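Local coordinates for protein putative phosphomannomutase (Thermus thermophilus, PDB 1TUO) that probably acts as a magnesium-dependent phosphosugar mutase of the phosphohexose mutase family, shifting a phosphate group between positions on a sugar, at residues A[287-292]-A[308-313]. Residues are numbered along the deposited sequence; the frame is centred on the assembly and turned at random.
Sequences AVKNFA and VTTTPV
Strands 287-290 and 308-311 run parallel, with their axes 25° apart. Three near-straight backbone hydrogen bonds join them: T309 N to A287 O, K289 N to T309 O and T311 N to K289 O. A fourth, F291 N to T311 O at 2.7 Å, is bent and weak. A287, V308, K289 and T310 share one face of the sheet. There K289 starts in the crowded position between its backbone N and carbonyl carbon (chi1 55°). K289 CG lies 3.9 Å from V308 CG1. The chain then runs alongside T310, with K289 CE 3.9 Å from T310 OG1. A bend at chi3 then carries NZ to a salt bridge with D298 and to the carbonyls of V293 and T294. T310 CG2 meets the F291 ring at its edge, 4.0 Å from F291 CD1. On the other face V288 and T311 cross at about a right angle, V288 CG1 to T311 CG2 at 3.9 Å. At the end of its strand, N290 accepts a hydrogen bond through OD1 from A292 N at 2.8 Å, closing an Asx turn. The N290 amide lies beside V313, whose CG2 touches CG and ND2. ND2 also gives a hydrogen bond to E333. An alanine at N290 would probably loosen the turn after the strand, since the hydrogen bonds to A292 N and E333 would be lost. The pair forms a right-handed beta-alpha-beta crossover through helix 296-304. Strand 308-311 edges the domain III sheet, and strand 327-331 flanks strand 286-290 across from it. Helix 315-322 covers V288 and T311, while F291 and V313 reach strand 426-431.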
ATOM      1  N   ALA A 287       4.259  11.930  12.277  1.00 23.24           N
ATOM      2  CA  ALA A 287       3.862  11.352  11.005  1.00 22.87           C
ATOM      3  C   ALA A 287       5.157  10.771  10.451  1.00 22.51           C
ATOM      4  O   ALA A 287       6.222  11.368  10.614  1.00 22.83           O
ATOM      5  CB  ALA A 287       3.328  12.440  10.074  1.00 23.39           C
ATOM      6  N   VAL A 288       5.076   9.608   9.810  1.00 21.21           N
ATOM      7  CA  VAL A 288       6.261   8.978   9.245  1.00 21.13           C
ATOM      8  C   VAL A 288       6.093   8.920   7.729  1.00 21.67           C
ATOM      9  O   VAL A 288       5.025   8.570   7.238  1.00 22.25           O
ATOM     10  CB  VAL A 288       6.451   7.548   9.801  1.00 20.21           C
ATOM     11  CG1 VAL A 288       7.808   6.995   9.371  1.00 21.38           C
ATOM     12  CG2 VAL A 288       6.317   7.563  11.323  1.00 22.22           C
ATOM     13  N   LYS A 289       7.141   9.284   6.998  1.00 21.79           N
ATOM     14  CA  LYS A 289       7.087   9.289   5.534  1.00 20.98           C
ATOM     15  C   LYS A 289       8.403   8.825   4.936  1.00 22.41           C
ATOM     16  O   LYS A 289       9.462   9.041   5.523  1.00 21.39           O
ATOM     17  CB  LYS A 289       6.790  10.707   5.023  1.00 21.36           C
ATOM     18  CG  LYS A 289       7.781  11.761   5.531  1.00 22.30           C
ATOM     19  CD  LYS A 289       7.711  13.081   4.751  1.00 25.04           C
ATOM     20  CE  LYS A 289       8.835  13.176   3.718  1.00 25.42           C
ATOM     21  NZ  LYS A 289       8.951  14.529   3.081  1.00 27.72           N
ATOM     22  N   ASN A 290       8.357   8.180   3.773  1.00 21.66           N
ATOM     23  CA  ASN A 290       9.618   7.779   3.172  1.00 21.63           C
ATOM     24  C   ASN A 290      10.214   8.980   2.438  1.00 21.22           C
ATOM     25  O   ASN A 290       9.572  10.028   2.303  1.00 21.75           O
ATOM     26  CB  ASN A 290       9.468   6.549   2.249  1.00 22.50           C
ATOM     27  CG  ASN A 290       8.828   6.860   0.901  1.00 24.79           C
ATOM     28  OD1 ASN A 290       8.893   7.982   0.391  1.00 23.77           O
ATOM     29  ND2 ASN A 290       8.236   5.833   0.295  1.00 23.19           N
ATOM     30  N   PHE A 291      11.447   8.816   1.978  1.00 21.31           N
ATOM     31  CA  PHE A 291      12.219   9.859   1.308  1.00 21.75           C
ATOM     32  C   PHE A 291      11.618  10.529   0.067  1.00 21.58           C
ATOM     33  O   PHE A 291      12.005  11.645  -0.274  1.00 22.87           O
ATOM     34  CB  PHE A 291      13.597   9.277   0.972  1.00 22.49           C
ATOM     35  CG  PHE A 291      14.682  10.302   0.800  1.00 24.02           C
ATOM     36  CD1 PHE A 291      14.818  11.355   1.699  1.00 23.85           C
ATOM     37  CD2 PHE A 291      15.618  10.170  -0.226  1.00 24.49           C
ATOM     38  CE1 PHE A 291      15.872  12.263   1.586  1.00 24.15           C
ATOM     39  CE2 PHE A 291      16.674  11.068  -0.348  1.00 25.11           C
ATOM     40  CZ  PHE A 291      16.804  12.117   0.559  1.00 25.25           C
ATOM     41  N   ALA A 292      10.683   9.868  -0.606  1.00 21.26           N
ATOM     42  CA  ALA A 292      10.099  10.436  -1.819  1.00 22.06           C
ATOM     43  C   ALA A 292       8.751  11.120  -1.611  1.00 22.71           C
ATOM     44  O   ALA A 292       8.112  11.562  -2.571  1.00 23.08           O
ATOM     45  CB  ALA A 292       9.977   9.350  -2.890  1.00 23.68           C
ATOM     46  N   VAL A 308       7.789  15.000  12.259  1.00 24.55           N
ATOM     47  CA  VAL A 308       7.788  14.235  11.018  1.00 23.15           C
ATOM     48  C   VAL A 308       9.101  13.486  10.902  1.00 22.44           C
ATOM     49  O   VAL A 308      10.175  14.086  10.933  1.00 23.70           O
ATOM     50  CB  VAL A 308       7.619  15.144   9.786  1.00 22.82           C
ATOM     51  CG1 VAL A 308       7.650  14.302   8.512  1.00 22.42           C
ATOM     52  CG2 VAL A 308       6.310  15.898   9.879  1.00 21.72           C
ATOM     53  N   THR A 309       9.003  12.164  10.786  1.00 20.64           N
ATOM     54  CA  THR A 309      10.171  11.309  10.652  1.00 20.73           C
ATOM     55  C   THR A 309      10.278  10.871   9.204  1.00 20.95           C
ATOM     56  O   THR A 309       9.294  10.435   8.624  1.00 20.15           O
ATOM     57  CB  THR A 309      10.038  10.059  11.535  1.00 21.09           C
ATOM     58  OG1 THR A 309      10.028  10.453  12.915  1.00 22.51           O
ATOM     59  CG2 THR A 309      11.196   9.096  11.281  1.00 21.26           C
ATOM     60  N   THR A 310      11.470  11.000   8.626  1.00 22.07           N
ATOM     61  CA  THR A 310      11.697  10.603   7.241  1.00 22.55           C
ATOM     62  C   THR A 310      12.539   9.339   7.213  1.00 23.00           C
ATOM     63  O   THR A 310      13.579   9.259   7.867  1.00 23.77           O
ATOM     64  CB  THR A 310      12.420  11.712   6.453  1.00 23.21           C
ATOM     65  OG1 THR A 310      11.616  12.897   6.464  1.00 23.88           O
ATOM     66  CG2 THR A 310      12.658  11.283   5.006  1.00 24.52           C
ATOM     67  N   THR A 311      12.084   8.353   6.450  1.00 23.35           N
ATOM     68  CA  THR A 311      12.778   7.080   6.346  1.00 25.05           C
ATOM     69  C   THR A 311      13.115   6.742   4.900  1.00 25.90           C
ATOM     70  O   THR A 311      12.551   7.312   3.971  1.00 24.24           O
ATOM     71  CB  THR A 311      11.903   5.942   6.870  1.00 25.61           C
ATOM     72  OG1 THR A 311      10.718   5.855   6.066  1.00 27.43           O
ATOM     73  CG2 THR A 311      11.507   6.195   8.319  1.00 27.54           C
ATOM     74  N   PRO A 312      14.065   5.821   4.697  1.00 27.02           N
ATOM     75  CA  PRO A 312      14.425   5.438   3.329  1.00 27.42           C
ATOM     76  C   PRO A 312      13.200   4.721   2.773  1.00 27.54           C
ATOM     77  O   PRO A 312      12.311   4.339   3.535  1.00 27.10           O
ATOM     78  CB  PRO A 312      15.591   4.479   3.539  1.00 28.02           C
ATOM     79  CG  PRO A 312      16.234   5.001   4.800  1.00 27.71           C
ATOM     80  CD  PRO A 312      15.027   5.269   5.670  1.00 28.28           C
ATOM     81  N   VAL A 313      13.138   4.535   1.461  1.00 28.68           N
ATOM     82  CA  VAL A 313      11.998   3.837   0.880  1.00 28.86           C
ATOM     83  C   VAL A 313      11.995   2.380   1.345  1.00 29.72           C
ATOM     84  O   VAL A 313      13.037   1.721   1.384  1.00 31.25           O
ATOM     85  CB  VAL A 313      12.029   3.895  -0.662  1.00 28.95           C
ATOM     86  CG1 VAL A 313      10.925   3.014  -1.243  1.00 29.64           C
ATOM     87  CG2 VAL A 313      11.849   5.333  -1.123  1.00 28.22           C
TER